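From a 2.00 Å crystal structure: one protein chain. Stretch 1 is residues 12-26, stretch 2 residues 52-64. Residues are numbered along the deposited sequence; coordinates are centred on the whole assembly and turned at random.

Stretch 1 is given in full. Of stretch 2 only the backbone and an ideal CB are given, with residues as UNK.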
# COMPACT_ATOMS: atom_id res chain seq x y z
N ASP A 12 -20.25 1.77 -3.20
CA ASP A 12 -19.16 1.61 -2.24
C ASP A 12 -18.69 3.02 -1.88
O ASP A 12 -19.47 3.99 -2.00
CB ASP A 12 -18.03 0.71 -2.79
CG ASP A 12 -17.40 1.22 -4.09
OD1 ASP A 12 -16.56 0.51 -4.73
OD2 ASP A 12 -17.60 2.35 -4.45
N LEU A 13 -17.46 3.19 -1.43
CA LEU A 13 -17.04 4.56 -1.08
C LEU A 13 -17.11 5.58 -2.21
O LEU A 13 -17.22 6.77 -1.96
CB LEU A 13 -15.62 4.53 -0.48
CG LEU A 13 -15.61 4.34 1.03
CD1 LEU A 13 -14.19 4.41 1.50
CD2 LEU A 13 -16.38 5.46 1.70
N ARG A 14 -17.07 5.12 -3.46
CA ARG A 14 -17.17 6.06 -4.57
C ARG A 14 -18.52 6.77 -4.57
O ARG A 14 -18.63 7.88 -5.10
CB ARG A 14 -16.93 5.38 -5.91
CG ARG A 14 -15.39 5.01 -6.03
CD ARG A 14 -15.18 4.13 -7.23
NE ARG A 14 -15.62 2.78 -6.97
CZ ARG A 14 -15.44 1.73 -7.77
NH1 ARG A 14 -15.90 0.54 -7.37
NH2 ARG A 14 -14.85 1.86 -8.95
N HIS A 15 -19.52 6.13 -3.96
CA HIS A 15 -20.84 6.72 -3.73
C HIS A 15 -20.85 8.06 -2.93
O HIS A 15 -21.81 8.84 -3.00
CB HIS A 15 -21.67 5.68 -3.01
CG HIS A 15 -23.08 6.08 -2.74
ND1 HIS A 15 -23.46 6.72 -1.58
CD2 HIS A 15 -24.21 5.93 -3.47
CE1 HIS A 15 -24.76 6.94 -1.60
NE2 HIS A 15 -25.24 6.46 -2.74
N ASP A 16 -19.81 8.30 -2.14
CA ASP A 16 -19.75 9.46 -1.29
C ASP A 16 -18.85 10.55 -1.88
O ASP A 16 -18.65 11.57 -1.23
CB ASP A 16 -19.20 9.06 0.10
CG ASP A 16 -20.04 8.00 0.81
OD1 ASP A 16 -21.26 7.93 0.57
OD2 ASP A 16 -19.47 7.26 1.65
N LEU A 17 -18.28 10.35 -3.07
CA LEU A 17 -17.15 11.19 -3.55
C LEU A 17 -17.50 11.90 -4.80
O LEU A 17 -18.25 11.37 -5.60
CB LEU A 17 -15.89 10.36 -3.82
CG LEU A 17 -15.24 9.63 -2.65
CD1 LEU A 17 -14.15 8.74 -3.21
CD2 LEU A 17 -14.70 10.59 -1.55
N ASN A 18 -16.96 13.09 -5.01
CA ASN A 18 -17.30 13.81 -6.23
C ASN A 18 -16.41 13.43 -7.42
O ASN A 18 -15.51 12.61 -7.26
CB ASN A 18 -17.40 15.34 -5.99
CG ASN A 18 -16.10 15.96 -5.53
OD1 ASN A 18 -16.08 16.79 -4.61
ND2 ASN A 18 -15.02 15.62 -6.18
N GLN A 19 -16.64 14.00 -8.59
CA GLN A 19 -15.85 13.58 -9.76
C GLN A 19 -14.34 13.82 -9.61
O GLN A 19 -13.51 12.98 -10.00
CB GLN A 19 -16.35 14.23 -11.05
CG GLN A 19 -15.85 13.51 -12.30
CD GLN A 19 -14.91 14.36 -13.17
OE1 GLN A 19 -13.86 14.84 -12.71
NE2 GLN A 19 -15.30 14.55 -14.44
N GLN A 20 -14.00 14.98 -9.05
CA GLN A 20 -12.62 15.36 -8.86
C GLN A 20 -11.96 14.43 -7.88
O GLN A 20 -10.83 14.03 -8.09
CB GLN A 20 -12.51 16.81 -8.36
CG GLN A 20 -11.06 17.21 -8.07
CD GLN A 20 -10.86 18.51 -7.32
OE1 GLN A 20 -11.75 19.39 -7.23
NE2 GLN A 20 -9.64 18.68 -6.80
N GLU A 21 -12.67 14.09 -6.80
CA GLU A 21 -12.16 13.18 -5.79
C GLU A 21 -11.94 11.80 -6.40
O GLU A 21 -10.89 11.19 -6.21
CB GLU A 21 -13.12 13.10 -4.60
CG GLU A 21 -13.11 14.43 -3.83
CD GLU A 21 -14.24 14.55 -2.82
OE1 GLU A 21 -15.29 13.91 -3.01
OE2 GLU A 21 -14.06 15.31 -1.84
N ARG A 22 -12.94 11.31 -7.13
CA ARG A 22 -12.79 10.04 -7.87
C ARG A 22 -11.61 10.05 -8.81
O ARG A 22 -10.86 9.11 -8.77
CB ARG A 22 -14.05 9.70 -8.67
CG ARG A 22 -15.18 9.28 -7.84
CD ARG A 22 -16.52 9.28 -8.65
NE ARG A 22 -16.42 8.54 -9.92
CZ ARG A 22 -16.82 9.00 -11.12
NH1 ARG A 22 -17.35 10.23 -11.28
NH2 ARG A 22 -16.68 8.22 -12.18
N ALA A 23 -11.48 11.08 -9.69
CA ALA A 23 -10.33 11.20 -10.62
C ALA A 23 -8.98 11.17 -9.86
O ALA A 23 -8.04 10.46 -10.26
CB ALA A 23 -10.45 12.49 -11.54
N THR A 24 -8.87 11.90 -8.74
CA THR A 24 -7.63 11.87 -7.88
C THR A 24 -7.32 10.45 -7.38
O THR A 24 -6.18 9.98 -7.45
CB THR A 24 -7.77 12.82 -6.66
OG1 THR A 24 -8.02 14.14 -7.13
CG2 THR A 24 -6.51 12.88 -5.79
N LEU A 25 -8.32 9.78 -6.84
CA LEU A 25 -8.10 8.40 -6.41
C LEU A 25 -7.73 7.44 -7.55
O LEU A 25 -6.90 6.55 -7.36
CB LEU A 25 -9.31 7.90 -5.62
CG LEU A 25 -9.74 8.64 -4.33
CD1 LEU A 25 -10.77 7.72 -3.68
CD2 LEU A 25 -8.56 8.76 -3.41
N SER A 26 -8.35 7.59 -8.72
CA SER A 26 -7.98 6.73 -9.86
C SER A 26 -6.52 6.93 -10.22
O SER A 26 -5.83 5.98 -10.57
CB SER A 26 -8.88 7.03 -11.06
OG SER A 26 -8.43 8.20 -11.76
N UNK A 52 -3.92 -0.64 -0.86
CA UNK A 52 -4.47 0.11 0.29
C UNK A 52 -3.66 1.39 0.47
O UNK A 52 -2.48 1.40 0.22
CB UNK A 52 -4.44 -0.73 1.57
N UNK A 53 -4.32 2.46 0.88
CA UNK A 53 -3.65 3.73 1.10
C UNK A 53 -4.55 4.67 1.84
O UNK A 53 -5.72 4.44 1.91
CB UNK A 53 -3.20 4.35 -0.22
N UNK A 54 -3.94 5.67 2.45
CA UNK A 54 -4.59 6.83 3.02
C UNK A 54 -4.55 7.92 2.00
O UNK A 54 -3.47 8.36 1.59
CB UNK A 54 -3.93 7.27 4.33
N UNK A 55 -5.75 8.39 1.57
CA UNK A 55 -5.77 9.39 0.55
C UNK A 55 -5.30 10.75 1.09
O UNK A 55 -5.17 10.95 2.32
CB UNK A 55 -7.18 9.50 -0.04
N UNK A 56 -4.97 11.64 0.18
CA UNK A 56 -4.58 13.03 0.53
C UNK A 56 -5.61 13.72 1.45
O UNK A 56 -6.81 13.33 1.50
CB UNK A 56 -4.41 13.86 -0.75
N UNK A 57 -5.16 14.70 2.22
CA UNK A 57 -6.00 15.29 3.29
C UNK A 57 -7.48 15.63 2.96
O UNK A 57 -8.37 15.26 3.74
CB UNK A 57 -5.32 16.58 3.75
N UNK A 58 -7.72 16.34 1.85
CA UNK A 58 -9.07 16.80 1.43
C UNK A 58 -10.05 15.65 1.32
O UNK A 58 -11.21 15.76 1.72
CB UNK A 58 -9.00 17.53 0.09
N UNK A 59 -9.56 14.53 0.78
CA UNK A 59 -10.36 13.30 0.61
C UNK A 59 -10.44 12.51 1.92
O UNK A 59 -11.50 12.01 2.28
CB UNK A 59 -9.76 12.42 -0.49
N UNK A 60 -9.29 12.37 2.60
CA UNK A 60 -9.26 11.80 3.93
C UNK A 60 -10.33 12.39 4.91
O UNK A 60 -11.06 11.62 5.55
CB UNK A 60 -7.86 12.01 4.51
N UNK A 61 -10.39 13.72 5.02
CA UNK A 61 -11.50 14.43 5.72
C UNK A 61 -12.90 13.85 5.42
O UNK A 61 -13.67 13.61 6.34
CB UNK A 61 -11.49 15.91 5.33
N UNK A 62 -13.21 13.64 4.15
CA UNK A 62 -14.49 13.01 3.72
C UNK A 62 -14.60 11.52 4.08
O UNK A 62 -15.64 11.07 4.56
CB UNK A 62 -14.65 13.16 2.21
N UNK A 63 -13.56 10.74 3.84
CA UNK A 63 -13.65 9.29 4.10
C UNK A 63 -13.34 8.87 5.54
O UNK A 63 -13.54 7.71 5.90
CB UNK A 63 -12.69 8.55 3.16
N UNK A 64 -12.84 9.80 6.35
CA UNK A 64 -12.56 9.56 7.77
C UNK A 64 -13.26 10.58 8.67
O UNK A 64 -14.48 10.76 8.59
CB UNK A 64 -11.05 9.60 8.02

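Positions 52 and 54 are out of reach of stretch 1, which sets no demand on either; the residues are Ser52 and Val54.

Position 53, in an extended strand, points its CA-to-CB bond toward stretch 1, but across a gap that a short side chain would leave unfilled. A long apolar or aromatic group could reach Leu25. Trp53 does so: its CZ2 comes 3.9 Å from Leu25 CD2, and the methyl group sits at the edge of the indole, near the ring plane.

At position 55 the ideal CB lies only 3.7 Å from Leu25 CD2, so something compact and apolar is favoured, and a phi of -72° also permits proline. Pro55 is found, with its CB 3.8 Å from Leu25 CD2.

Position 56 immediately precedes a helix, where Ser, Thr, Asp or Asn are common. Thr56 fits that preference, although its side chain makes no capping bond.

Position 58 is helical and points toward stretch 1 but stays distant, leaving room for a long polar chain; Gln58 makes no close contact.

Position 59 faces a hollow: its ideal CB lies 4.8 Å from Leu25 CD2, 5.1 Å from Glu21 CG and 5.4 Å from Leu17 CD2. Leu, Ile or Met would suit it. Ile59 CG2 lies 4.2 Å from Leu17 CD2 and 4.1 Å from Leu25 CD2, and its CD1 is 3.9 Å from Thr24 CG2 and 4.1 Å from Leu25 CD2. Ile59 CG1 packs 3.9 Å from Glu21 CG, using the aliphatic part of that acid.

At position 62 the ideal CB is 4.6 Å from both Leu17 CD2 and Glu21 OE2. The carboxylate calls for a donor, preferably a positive one, so Lys or Arg would serve. Lys62, with chi1 and chi2 both m, carries its NZ to Glu21 OE2 and donates to it at 2.7 Å, a salt bridge. A water accepts from Lys62 NZ at 3.2 Å and donates to Asp16 O (3.1 Å) and Glu21 OE1 (2.5 Å), tying the ammonium to stretch 1 a second time.

Position 63 points sideways, with Leu13 CD1 4.7 Å from its ideal CB; Val, Ile or Leu could fill the space. Val63 CG1 touches Leu13 CD1 at 4.0 Å and Leu17 CD2 at 4.1 Å.

Stretch 1 sets no constraint on positions 57, 60, 61 or 64, all out of reach; the residues are Lys57, Gln60, Arg61 and Ala64.

Stretch 2, residues 52-64: SWVPTKQIQRKVA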
# COMPACT_ATOMS: atom_id res chain seq x y z
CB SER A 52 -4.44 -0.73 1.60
OG SER A 52 -5.28 -1.86 1.50
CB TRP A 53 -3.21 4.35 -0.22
CG TRP A 53 -4.27 5.04 -1.09
CD1 TRP A 53 -4.40 6.41 -1.31
CD2 TRP A 53 -5.31 4.41 -1.83
NE1 TRP A 53 -5.45 6.63 -2.16
CE2 TRP A 53 -6.00 5.44 -2.53
CE3 TRP A 53 -5.68 3.06 -2.06
CZ2 TRP A 53 -7.08 5.17 -3.42
CZ3 TRP A 53 -6.78 2.80 -2.92
CH2 TRP A 53 -7.46 3.83 -3.58
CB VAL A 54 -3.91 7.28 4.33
CG1 VAL A 54 -4.69 8.45 4.97
CG2 VAL A 54 -3.81 6.09 5.26
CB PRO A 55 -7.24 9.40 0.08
CG PRO A 55 -8.01 8.95 1.30
CD PRO A 55 -7.11 8.00 2.02
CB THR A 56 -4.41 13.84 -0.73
OG1 THR A 56 -3.74 15.05 -0.41
CG2 THR A 56 -5.77 14.16 -1.36
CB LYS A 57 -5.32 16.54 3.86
CG LYS A 57 -5.98 17.08 5.16
CD LYS A 57 -5.95 15.99 6.24
CE LYS A 57 -6.11 16.52 7.67
NZ LYS A 57 -6.14 15.44 8.69
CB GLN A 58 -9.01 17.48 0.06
CG GLN A 58 -7.79 18.41 -0.13
CD GLN A 58 -7.35 18.53 -1.59
OE1 GLN A 58 -7.97 19.25 -2.37
NE2 GLN A 58 -6.28 17.82 -1.96
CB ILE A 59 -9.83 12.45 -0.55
CG1 ILE A 59 -10.02 13.24 -1.84
CG2 ILE A 59 -10.62 11.04 -0.65
CD1 ILE A 59 -9.15 12.78 -2.97
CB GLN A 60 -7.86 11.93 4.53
CG GLN A 60 -7.82 11.42 5.94
CD GLN A 60 -8.00 9.91 6.06
OE1 GLN A 60 -7.72 9.36 7.12
NE2 GLN A 60 -8.46 9.25 4.99
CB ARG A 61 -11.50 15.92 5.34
CG ARG A 61 -10.38 16.76 5.93
CD ARG A 61 -10.65 18.28 5.71
NE ARG A 61 -9.79 18.87 4.66
CZ ARG A 61 -8.70 19.61 4.89
NH1 ARG A 61 -8.32 19.85 6.13
NH2 ARG A 61 -7.98 20.11 3.88
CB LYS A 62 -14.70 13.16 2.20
CG LYS A 62 -14.46 14.55 1.65
CD LYS A 62 -15.63 15.45 1.86
CE LYS A 62 -15.41 16.79 1.17
NZ LYS A 62 -15.74 16.75 -0.29
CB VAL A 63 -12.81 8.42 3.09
CG1 VAL A 63 -13.49 8.37 1.71
CG2 VAL A 63 -11.37 8.92 2.99
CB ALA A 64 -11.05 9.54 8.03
O HOH W 1 -17.33 14.33 -1.59
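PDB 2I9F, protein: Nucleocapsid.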